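Local coordinates for peptidase S9 prolyl oligopeptidase catalytic domain-containing protein (PDB 4HXF), which probably acts as a self-compartmentalizing hexameric serine peptidase of the prolyl oligopeptidase family, joining a beta-propeller to an alpha/beta-hydrolase domain, at residues Ile359-Asp364 with Asn414-Asn419; Pro351-Phe356 with Asp364-Lys369; Glu436-Ile441 with Gly469-Trp474. All coordinates share one frame; numbering follows the deposited sequence.

In the fold
All three contacts lie in the alpha/beta-hydrolase part of the chain. Interactions 1 and 2 share D364 on strand 361-368, and their centres are about 13 Å apart; the E362 OE1 to R355 NE salt bridge of 2.8 Å joins them further. Interaction 3 has its centre about 12 Å from that of interaction 1, and the two are tied by the salt bridge from R416 NH2 to D440 OD1, 2.8 Å long. The bound chloromethyl ketone inhibitor lies about 12 Å from the side chain of P415 in interaction 1 and about 10 Å from that of M471 in interaction 3. Interaction 2 lies away from the inhibitor pocket.

Interaction 1: Ile359-Asp364 with Asn414-Asn419; sequences IDLELD and NPRGSN
The salt bridge between D360 and R416 is the main polar side-chain link between the two segments: R416 NH1 donates to D360 OD1 over 2.9 Å with an N-H...O angle of 172°. NH1 meets the syn lone pair of OD1, and carboxylate and guanidinium planes differ by only 23°, so the two flat groups meet nearly coplanar. Each has a second ionic partner, D360 OD2 pairing with R428 and R416 NH2 with D440, which should limit rotation of the guanidinium. The backbone adds N414 N to D364 O at 3.0 Å. A water bridges the same two residues, accepting from D364 N and donating to N414 O.

Packing follows the arginine. L361 CD1 sits over the centre of one guanidinium face, 3.5 Å from R416 CZ, while I359 CD1 lies farther off, over the opposite face. R416 bends at chi3 (68°), which places NE beneath L361 CD1. L363 CD1 rests 4.0 Å from N414 O and also meets P415 CA. Beyond them, a type II turn runs from P415 to S418; P415 O accepts from both S418 N and S418 OG, the latter at 2.7 Å.

The contact thus fastens the loop after strand 409-413 to strand 361-368 and the turn before it, with F425 of helix 423-427 against L361, L363 and R416, and helix 436-451 packed on I359, L363, P415 and R416.

Interaction 2: Pro351-Phe356 with Asp364-Lys369; sequences PRHFRF and DGWYIK
R352 pairs with Y367 and F354 with G365 as antiparallel hydrogen-bonded pairs, H353-W366 and R355-D364 being the non-hydrogen-bonded ones, in a hairpin whose short strand axes approach to 4.6 Å at 143°. Four backbone bonds hold it, among them R352 N to Y367 O at 2.8 Å.

On the face carrying H353, R355, D364 and W366, D364 OD1 accepts two side-chain donors. H353 NE2 reaches it at 2.6 Å and R355 NH1, in a salt bridge, at 2.9 Å, from opposite faces of the carboxylate plane; the acceptor lies close to the plane of each donor group. The bend of R355 at chi2 (-71°) sets its CD 3.3 Å from D364 OD1, and its NE pairs with E362. The H353 ring meets the W366 indole obliquely, H353 CD2 standing 3.5 Å above the indole plane toward the rim. W366 NE1 bonds to Y394.

On the other face, R352 and Y367 lie side by side, R352 CB over the tyrosine ring and R352 CD 3.5 Å from Y367 OH. A water joins R352 NH1 to this hydroxyl, which also bonds E452. The F354 ring offers a face to G365 CA, 4.0 Å from the centroid in a CH-pi contact. A CB on G365 would clash with F354 CZ.

An alanine in place of D364 would probably leave H353 NE2 and R355 NH1 without their shared acceptor and Y421 OH without its bond to OD2. With two donors on OD1 and Y421 on OD2, the buried carboxylate has partners at both oxygens; the nearby arginine is likely to stabilise its negative charge.

Interaction 3: Glu436-Ile441 with Gly469-Trp474; sequences EDFQDI and GYMTNW
M471 and F438 form a Met-aromatic contact where two helices of the alpha/beta-hydrolase fold cross, helix 436-451 and helix 467-478, the latter following the probable nucleophile elbow at S466. The sulfur SD of M471 lies 3.7 Å from F438 CD1; the line from SD to the ring centroid is 61° off the ring normal, an oblique approach. The phenylalanine ring also receives W474 in a T-shaped (edge-to-face) pair: the five-membered ring of W474 and the F438 ring have centroids 5.2 Å apart and planes at 80°, with W474 CD1 above the F438 face toward its rim.

M471 is engaged along its length. Its side chain and that of I441 reach toward each other tip to tip, with I441 CD1 3.7 Å from M471 CG, and bends at chi2 and chi3 bring M471 CE to 3.5 Å from D437 OD2. No hydrogen bond crosses between the two segments, whose axes come within 11.4 Å at a crossing angle of -79°; side chains alone span the gap.

A second shell fixes the groups that touch. W474 NE1 donates to G434 O, tethering the indole just before the helix that carries F438. D437 OD2 bonds Y467 OH, a residue of the inhibitor pocket, and D437 OD1 bonds G434 N. V384 of strand 378-384 packs against both I441 and M471, so the pair rests on the central sheet. On the W474 side, Y470 OH, itself bonded to L525 O, stands 4.0 Å above the indole plane, over the ring's centre.

Interaction 1: Ile359-Asp364 with Asn414-Asn419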
loop_
_atom_site.group_PDB
_atom_site.type_symbol
_atom_site.label_atom_id
_atom_site.label_comp_id
_atom_site.label_asym_id
_atom_site.label_seq_id
_atom_site.Cartn_x
_atom_site.Cartn_y
_atom_site.Cartn_z
ATOM N N ILE A 359 44.614 -40.102 -31.463
ATOM C CA ILE A 359 45.839 -39.508 -32.041
ATOM C C ILE A 359 46.985 -40.203 -31.228
ATOM O O ILE A 359 47.114 -41.447 -31.268
ATOM C CB ILE A 359 45.852 -37.949 -32.086
ATOM C CG1 ILE A 359 44.564 -37.404 -32.757
ATOM C CG2 ILE A 359 47.114 -37.451 -32.879
ATOM C CD1 ILE A 359 44.503 -35.870 -32.723
ATOM N N ASP A 360 47.671 -39.412 -30.423
ATOM C CA ASP A 360 48.786 -39.772 -29.580
ATOM C C ASP A 360 48.436 -40.099 -28.123
ATOM O O ASP A 360 49.293 -40.419 -27.390
ATOM C CB ASP A 360 49.871 -38.626 -29.631
ATOM C CG ASP A 360 49.350 -37.225 -29.228
ATOM O OD1 ASP A 360 48.147 -36.961 -29.342
ATOM O OD2 ASP A 360 50.189 -36.376 -28.846
ATOM N N LEU A 361 47.156 -40.064 -27.707
ATOM C CA LEU A 361 46.838 -40.196 -26.292
ATOM C C LEU A 361 45.824 -41.314 -26.095
ATOM O O LEU A 361 45.172 -41.711 -27.008
ATOM C CB LEU A 361 46.200 -38.902 -25.808
ATOM C CG LEU A 361 47.080 -37.630 -25.732
ATOM C CD1 LEU A 361 46.321 -36.404 -25.287
ATOM C CD2 LEU A 361 48.275 -37.982 -24.808
ATOM N N GLU A 362 45.726 -41.757 -24.864
ATOM C CA GLU A 362 44.614 -42.610 -24.377
ATOM C C GLU A 362 43.798 -41.794 -23.400
ATOM O O GLU A 362 44.349 -41.122 -22.532
ATOM C CB GLU A 362 45.125 -43.936 -23.792
ATOM C CG GLU A 362 43.979 -44.898 -23.408
ATOM C CD GLU A 362 44.456 -46.271 -22.931
ATOM O OE1 GLU A 362 44.235 -46.577 -21.732
ATOM O OE2 GLU A 362 45.167 -46.924 -23.717
ATOM N N LEU A 363 42.456 -41.737 -23.572
ATOM C CA LEU A 363 41.588 -40.790 -22.828
ATOM C C LEU A 363 40.444 -41.539 -22.163
ATOM O O LEU A 363 40.155 -42.733 -22.487
ATOM C CB LEU A 363 40.939 -39.793 -23.847
ATOM C CG LEU A 363 41.880 -38.954 -24.705
ATOM C CD1 LEU A 363 41.039 -37.917 -25.517
ATOM C CD2 LEU A 363 42.837 -38.221 -23.895
ATOM N N ASP A 364 39.814 -40.830 -21.225
ATOM C CA ASP A 364 38.639 -41.291 -20.533
ATOM C C ASP A 364 37.347 -40.835 -21.213
ATOM O O ASP A 364 37.197 -39.657 -21.554
ATOM C CB ASP A 364 38.636 -40.722 -19.122
ATOM C CG ASP A 364 39.689 -41.397 -18.206
ATOM O OD1 ASP A 364 39.932 -42.599 -18.267
ATOM O OD2 ASP A 364 40.201 -40.628 -17.371
ATOM N N ASN A 414 36.620 -36.667 -21.585
ATOM C CA ASN A 414 37.512 -35.559 -21.189
ATOM C C ASN A 414 38.593 -35.388 -22.275
ATOM O O ASN A 414 39.628 -36.095 -22.275
ATOM C CB ASN A 414 38.136 -35.851 -19.829
ATOM C CG ASN A 414 37.217 -35.521 -18.667
ATOM O OD1 ASN A 414 36.422 -34.571 -18.766
ATOM N ND2 ASN A 414 37.343 -36.254 -17.509
ATOM N N PRO A 415 38.366 -34.483 -23.227
ATOM C CA PRO A 415 39.384 -34.347 -24.303
ATOM C C PRO A 415 40.602 -33.647 -23.737
ATOM O O PRO A 415 40.551 -33.055 -22.613
ATOM C CB PRO A 415 38.701 -33.425 -25.314
ATOM C CG PRO A 415 37.670 -32.736 -24.538
ATOM C CD PRO A 415 37.178 -33.609 -23.398
ATOM N N ARG A 416 41.707 -33.647 -24.462
ATOM C CA ARG A 416 42.811 -32.790 -24.064
ATOM C C ARG A 416 42.364 -31.339 -23.945
ATOM O O ARG A 416 41.430 -30.846 -24.577
ATOM C CB ARG A 416 43.977 -32.935 -25.085
ATOM C CG ARG A 416 43.752 -32.188 -26.453
ATOM C CD ARG A 416 44.737 -32.724 -27.492
ATOM N NE ARG A 416 44.387 -34.100 -27.822
ATOM C CZ ARG A 416 45.196 -35.014 -28.273
ATOM N NH1 ARG A 416 46.476 -34.733 -28.567
ATOM N NH2 ARG A 416 44.765 -36.220 -28.495
ATOM N N GLY A 417 42.952 -30.742 -22.913
ATOM C CA GLY A 417 42.514 -29.470 -22.390
ATOM C C GLY A 417 41.767 -29.608 -21.066
ATOM O O GLY A 417 41.687 -28.614 -20.322
ATOM N N SER A 418 41.163 -30.765 -20.764
ATOM C CA SER A 418 40.382 -30.955 -19.559
ATOM C C SER A 418 41.263 -30.889 -18.325
ATOM O O SER A 418 42.504 -31.241 -18.358
ATOM C CB SER A 418 39.714 -32.278 -19.558
ATOM O OG SER A 418 38.795 -32.486 -20.653
ATOM N N ASN A 419 40.646 -30.533 -17.230
ATOM C CA ASN A 419 41.237 -30.795 -15.902
ATOM C C ASN A 419 41.212 -32.239 -15.530
ATOM O O ASN A 419 40.506 -33.040 -16.118
ATOM C CB ASN A 419 40.488 -29.972 -14.816
ATOM C CG ASN A 419 41.429 -29.447 -13.739
ATOM O OD1 ASN A 419 42.547 -29.950 -13.565
ATOM N ND2 ASN A 419 41.006 -28.368 -13.072
HETATM O O HOH W 1 40.730 -38.178 -20.774
#

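Interaction 2: Pro351-Phe356 with Asp364-Lys369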
loop_
_atom_site.group_PDB
_atom_site.type_symbol
_atom_site.label_atom_id
_atom_site.label_comp_id
_atom_site.label_asym_id
_atom_site.label_seq_id
_atom_site.Cartn_x
_atom_site.Cartn_y
_atom_site.Cartn_z
ATOM N N PRO A 351 27.083 -44.226 -14.895
ATOM C CA PRO A 351 27.852 -44.179 -16.128
ATOM C C PRO A 351 28.830 -45.361 -16.154
ATOM O O PRO A 351 29.271 -45.895 -15.089
ATOM C CB PRO A 351 28.541 -42.838 -16.066
ATOM C CG PRO A 351 28.471 -42.373 -14.692
ATOM C CD PRO A 351 27.294 -43.029 -14.055
ATOM N N ARG A 352 29.081 -45.837 -17.341
ATOM C CA ARG A 352 30.119 -46.843 -17.620
ATOM C C ARG A 352 31.362 -46.156 -18.176
ATOM O O ARG A 352 31.274 -45.527 -19.270
ATOM C CB ARG A 352 29.612 -47.876 -18.619
ATOM C CG ARG A 352 30.741 -48.860 -19.033
ATOM C CD ARG A 352 30.290 -50.120 -19.690
ATOM N NE ARG A 352 29.709 -51.049 -18.716
ATOM C CZ ARG A 352 29.226 -52.257 -19.029
ATOM N NH1 ARG A 352 29.244 -52.713 -20.291
ATOM N NH2 ARG A 352 28.672 -52.994 -18.092
ATOM N N HIS A 353 32.520 -46.316 -17.507
ATOM C CA HIS A 353 33.750 -45.732 -17.924
ATOM C C HIS A 353 34.327 -46.587 -19.066
ATOM O O HIS A 353 34.227 -47.842 -19.036
ATOM C CB HIS A 353 34.713 -45.705 -16.748
ATOM C CG HIS A 353 36.098 -45.303 -17.104
ATOM N ND1 HIS A 353 37.132 -46.181 -17.082
ATOM C CD2 HIS A 353 36.587 -44.124 -17.581
ATOM C CE1 HIS A 353 38.263 -45.531 -17.511
ATOM N NE2 HIS A 353 37.932 -44.260 -17.775
ATOM N N PHE A 354 34.944 -45.944 -20.029
ATOM C CA PHE A 354 35.733 -46.622 -21.083
ATOM C C PHE A 354 36.936 -45.816 -21.457
ATOM O O PHE A 354 36.958 -44.603 -21.349
ATOM C CB PHE A 354 34.940 -46.949 -22.356
ATOM C CG PHE A 354 34.454 -45.752 -23.137
ATOM C CD1 PHE A 354 35.066 -45.354 -24.373
ATOM C CD2 PHE A 354 33.300 -45.018 -22.742
ATOM C CE1 PHE A 354 34.612 -44.230 -25.088
ATOM C CE2 PHE A 354 32.854 -43.939 -23.504
ATOM C CZ PHE A 354 33.490 -43.539 -24.698
ATOM N N ARG A 355 38.005 -46.520 -21.826
ATOM C CA ARG A 355 39.153 -45.845 -22.376
ATOM C C ARG A 355 39.137 -45.894 -23.893
ATOM O O ARG A 355 38.577 -46.850 -24.522
ATOM C CB ARG A 355 40.399 -46.621 -21.877
ATOM C CG ARG A 355 40.604 -46.540 -20.397
ATOM C CD ARG A 355 41.041 -45.204 -19.941
ATOM N NE ARG A 355 42.440 -44.980 -20.203
ATOM C CZ ARG A 355 43.119 -43.862 -19.943
ATOM N NH1 ARG A 355 42.535 -42.774 -19.481
ATOM N NH2 ARG A 355 44.436 -43.829 -20.163
ATOM N N PHE A 356 39.774 -44.934 -24.517
ATOM C CA PHE A 356 39.881 -44.935 -25.972
ATOM C C PHE A 356 41.147 -44.223 -26.406
ATOM O O PHE A 356 41.639 -43.330 -25.695
ATOM C CB PHE A 356 38.600 -44.309 -26.593
ATOM C CG PHE A 356 38.391 -42.825 -26.326
ATOM C CD1 PHE A 356 37.725 -42.370 -25.161
ATOM C CD2 PHE A 356 38.814 -41.882 -27.243
ATOM C CE1 PHE A 356 37.573 -41.007 -24.959
ATOM C CE2 PHE A 356 38.594 -40.512 -27.056
ATOM C CZ PHE A 356 37.968 -40.104 -25.912
ATOM N N ASP A 364 39.814 -40.830 -21.225
ATOM C CA ASP A 364 38.639 -41.291 -20.533
ATOM C C ASP A 364 37.347 -40.835 -21.213
ATOM O O ASP A 364 37.197 -39.657 -21.554
ATOM C CB ASP A 364 38.636 -40.722 -19.122
ATOM C CG ASP A 364 39.689 -41.397 -18.206
ATOM O OD1 ASP A 364 39.932 -42.599 -18.267
ATOM O OD2 ASP A 364 40.201 -40.628 -17.371
ATOM N N GLY A 365 36.436 -41.808 -21.385
ATOM C CA GLY A 365 35.047 -41.504 -21.777
ATOM C C GLY A 365 34.139 -42.248 -20.816
ATOM O O GLY A 365 34.520 -43.145 -20.032
ATOM N N TRP A 366 32.910 -41.781 -20.800
ATOM C CA TRP A 366 31.791 -42.458 -20.139
ATOM C C TRP A 366 30.518 -42.500 -20.981
ATOM O O TRP A 366 30.312 -41.623 -21.822
ATOM C CB TRP A 366 31.405 -41.807 -18.791
ATOM C CG TRP A 366 32.511 -41.759 -17.750
ATOM C CD1 TRP A 366 32.688 -42.607 -16.699
ATOM C CD2 TRP A 366 33.622 -40.814 -17.666
ATOM N NE1 TRP A 366 33.852 -42.326 -15.992
ATOM C CE2 TRP A 366 34.430 -41.222 -16.519
ATOM C CE3 TRP A 366 34.042 -39.724 -18.425
ATOM C CZ2 TRP A 366 35.545 -40.563 -16.172
ATOM C CZ3 TRP A 366 35.213 -39.047 -18.039
ATOM C CH2 TRP A 366 35.905 -39.438 -16.953
ATOM N N TYR A 367 29.681 -43.509 -20.714
ATOM C CA TYR A 367 28.353 -43.457 -21.291
ATOM C C TYR A 367 27.323 -44.058 -20.425
ATOM O O TYR A 367 27.636 -44.812 -19.511
ATOM C CB TYR A 367 28.378 -44.174 -22.644
ATOM C CG TYR A 367 28.500 -45.655 -22.617
ATOM C CD1 TYR A 367 29.774 -46.265 -22.747
ATOM C CD2 TYR A 367 27.398 -46.488 -22.608
ATOM C CE1 TYR A 367 29.911 -47.607 -22.773
ATOM C CE2 TYR A 367 27.586 -47.855 -22.668
ATOM C CZ TYR A 367 28.840 -48.388 -22.771
ATOM O OH TYR A 367 28.971 -49.774 -22.890
ATOM N N ILE A 368 26.084 -43.619 -20.650
ATOM C CA ILE A 368 24.926 -44.177 -19.970
ATOM C C ILE A 368 24.029 -44.795 -21.001
ATOM O O ILE A 368 23.711 -44.205 -22.021
ATOM C CB ILE A 368 24.117 -43.111 -19.205
ATOM C CG1 ILE A 368 24.926 -42.485 -18.058
ATOM C CG2 ILE A 368 22.795 -43.683 -18.718
ATOM C CD1 ILE A 368 24.414 -41.148 -17.541
ATOM N N LYS A 369 23.625 -46.023 -20.714
ATOM C CA LYS A 369 22.727 -46.816 -21.597
ATOM C C LYS A 369 21.289 -46.789 -21.011
ATOM O O LYS A 369 21.080 -47.015 -19.792
ATOM C CB LYS A 369 23.212 -48.253 -21.745
ATOM C CG LYS A 369 22.306 -49.039 -22.669
ATOM C CD LYS A 369 22.775 -50.488 -22.672
ATOM C CE LYS A 369 22.102 -51.327 -23.749
ATOM N NZ LYS A 369 22.541 -52.798 -23.873
HETATM O O HOH W 2 31.125 -51.396 -22.589
#

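Interaction 3: Glu436-Ile441 with Gly469-Trp474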
loop_
_atom_site.group_PDB
_atom_site.type_symbol
_atom_site.label_atom_id
_atom_site.label_comp_id
_atom_site.label_asym_id
_atom_site.label_seq_id
_atom_site.Cartn_x
_atom_site.Cartn_y
_atom_site.Cartn_z
ATOM N N GLU A 436 42.697 -30.760 -32.174
ATOM C CA GLU A 436 42.813 -32.128 -31.580
ATOM C C GLU A 436 41.705 -32.419 -30.560
ATOM O O GLU A 436 41.238 -33.559 -30.448
ATOM C CB GLU A 436 44.180 -32.336 -30.951
ATOM C CG GLU A 436 45.363 -32.416 -31.885
ATOM C CD GLU A 436 45.795 -31.045 -32.404
ATOM O OE1 GLU A 436 45.611 -29.953 -31.793
ATOM O OE2 GLU A 436 46.361 -31.030 -33.498
ATOM N N ASP A 437 41.259 -31.437 -29.763
ATOM C CA ASP A 437 40.207 -31.707 -28.793
ATOM C C ASP A 437 38.912 -32.187 -29.420
ATOM O O ASP A 437 38.245 -33.095 -28.926
ATOM C CB ASP A 437 40.005 -30.610 -27.743
ATOM C CG ASP A 437 39.469 -29.243 -28.297
ATOM O OD1 ASP A 437 39.493 -29.015 -29.515
ATOM O OD2 ASP A 437 39.093 -28.402 -27.453
ATOM N N PHE A 438 38.521 -31.581 -30.542
ATOM C CA PHE A 438 37.389 -32.036 -31.279
ATOM C C PHE A 438 37.573 -33.422 -31.844
ATOM O O PHE A 438 36.689 -34.236 -31.775
ATOM C CB PHE A 438 37.083 -31.059 -32.409
ATOM C CG PHE A 438 35.876 -31.464 -33.278
ATOM C CD1 PHE A 438 34.650 -31.745 -32.683
ATOM C CD2 PHE A 438 35.986 -31.522 -34.631
ATOM C CE1 PHE A 438 33.531 -32.121 -33.479
ATOM C CE2 PHE A 438 34.921 -31.883 -35.421
ATOM C CZ PHE A 438 33.711 -32.179 -34.849
ATOM N N GLN A 439 38.777 -33.716 -32.294
ATOM C CA GLN A 439 39.121 -35.072 -32.713
ATOM C C GLN A 439 38.965 -36.043 -31.606
ATOM O O GLN A 439 38.534 -37.203 -31.838
ATOM C CB GLN A 439 40.548 -35.115 -33.334
ATOM C CG GLN A 439 40.641 -34.266 -34.641
ATOM C CD GLN A 439 39.635 -34.669 -35.752
ATOM O OE1 GLN A 439 39.486 -35.850 -36.058
ATOM N NE2 GLN A 439 38.923 -33.675 -36.332
ATOM N N ASP A 440 39.363 -35.662 -30.383
ATOM C CA ASP A 440 39.219 -36.563 -29.215
ATOM C C ASP A 440 37.748 -36.918 -28.990
ATOM O O ASP A 440 37.404 -38.073 -28.712
ATOM C CB ASP A 440 39.760 -35.930 -27.928
ATOM C CG ASP A 440 41.296 -35.716 -27.922
ATOM O OD1 ASP A 440 42.018 -36.365 -28.672
ATOM O OD2 ASP A 440 41.678 -34.800 -27.181
ATOM N N ILE A 441 36.862 -35.944 -29.133
ATOM C CA ILE A 441 35.411 -36.140 -28.964
ATOM C C ILE A 441 34.894 -37.123 -30.058
ATOM O O ILE A 441 34.304 -38.149 -29.730
ATOM C CB ILE A 441 34.664 -34.805 -28.963
ATOM C CG1 ILE A 441 35.034 -34.044 -27.672
ATOM C CG2 ILE A 441 33.145 -35.087 -29.043
ATOM C CD1 ILE A 441 34.613 -32.547 -27.801
ATOM N N GLY A 469 29.387 -25.270 -25.615
ATOM C CA GLY A 469 28.539 -24.567 -26.622
ATOM C C GLY A 469 29.348 -24.196 -27.852
ATOM O O GLY A 469 28.961 -24.468 -29.022
ATOM N N TYR A 470 30.558 -23.632 -27.667
ATOM C CA TYR A 470 31.520 -23.476 -28.755
ATOM C C TYR A 470 31.623 -24.783 -29.509
ATOM O O TYR A 470 31.683 -24.865 -30.733
ATOM C CB TYR A 470 32.923 -23.105 -28.137
ATOM C CG TYR A 470 34.040 -23.279 -29.152
ATOM C CD1 TYR A 470 34.213 -22.422 -30.161
ATOM C CD2 TYR A 470 34.923 -24.324 -29.052
ATOM C CE1 TYR A 470 35.231 -22.590 -31.063
ATOM C CE2 TYR A 470 35.962 -24.524 -29.900
ATOM C CZ TYR A 470 36.139 -23.595 -30.947
ATOM O OH TYR A 470 37.177 -23.797 -31.893
ATOM N N MET A 471 31.900 -25.872 -28.768
ATOM C CA MET A 471 32.181 -27.126 -29.470
ATOM C C MET A 471 30.978 -27.769 -30.163
ATOM O O MET A 471 31.138 -28.372 -31.205
ATOM C CB MET A 471 32.704 -28.171 -28.528
ATOM C CG MET A 471 33.269 -29.438 -29.172
ATOM S SD MET A 471 34.801 -29.093 -30.062
ATOM C CE MET A 471 35.891 -28.526 -28.795
ATOM N N THR A 472 29.789 -27.524 -29.673
ATOM C CA THR A 472 28.559 -27.876 -30.353
ATOM C C THR A 472 28.446 -27.080 -31.657
ATOM O O THR A 472 28.158 -27.620 -32.716
ATOM C CB THR A 472 27.309 -27.590 -29.458
ATOM O OG1 THR A 472 27.359 -28.475 -28.313
ATOM C CG2 THR A 472 25.988 -27.862 -30.178
ATOM N N ASN A 473 28.632 -25.763 -31.542
ATOM C CA ASN A 473 28.670 -24.897 -32.757
ATOM C C ASN A 473 29.641 -25.421 -33.801
ATOM O O ASN A 473 29.407 -25.591 -35.017
ATOM C CB ASN A 473 29.055 -23.443 -32.427
ATOM C CG ASN A 473 28.098 -22.724 -31.518
ATOM O OD1 ASN A 473 26.929 -23.115 -31.341
ATOM N ND2 ASN A 473 28.593 -21.583 -30.934
ATOM N N TRP A 474 30.858 -25.710 -33.310
ATOM C CA TRP A 474 31.962 -26.145 -34.150
ATOM C C TRP A 474 31.675 -27.441 -34.797
ATOM O O TRP A 474 31.793 -27.625 -36.012
ATOM C CB TRP A 474 33.188 -26.237 -33.278
ATOM C CG TRP A 474 34.470 -26.520 -34.052
ATOM C CD1 TRP A 474 35.222 -27.635 -33.909
ATOM C CD2 TRP A 474 35.247 -25.614 -34.926
ATOM N NE1 TRP A 474 36.329 -27.591 -34.692
ATOM C CE2 TRP A 474 36.409 -26.367 -35.346
ATOM C CE3 TRP A 474 35.051 -24.345 -35.461
ATOM C CZ2 TRP A 474 37.381 -25.818 -36.108
ATOM C CZ3 TRP A 474 36.000 -23.815 -36.301
ATOM C CH2 TRP A 474 37.146 -24.508 -36.648
#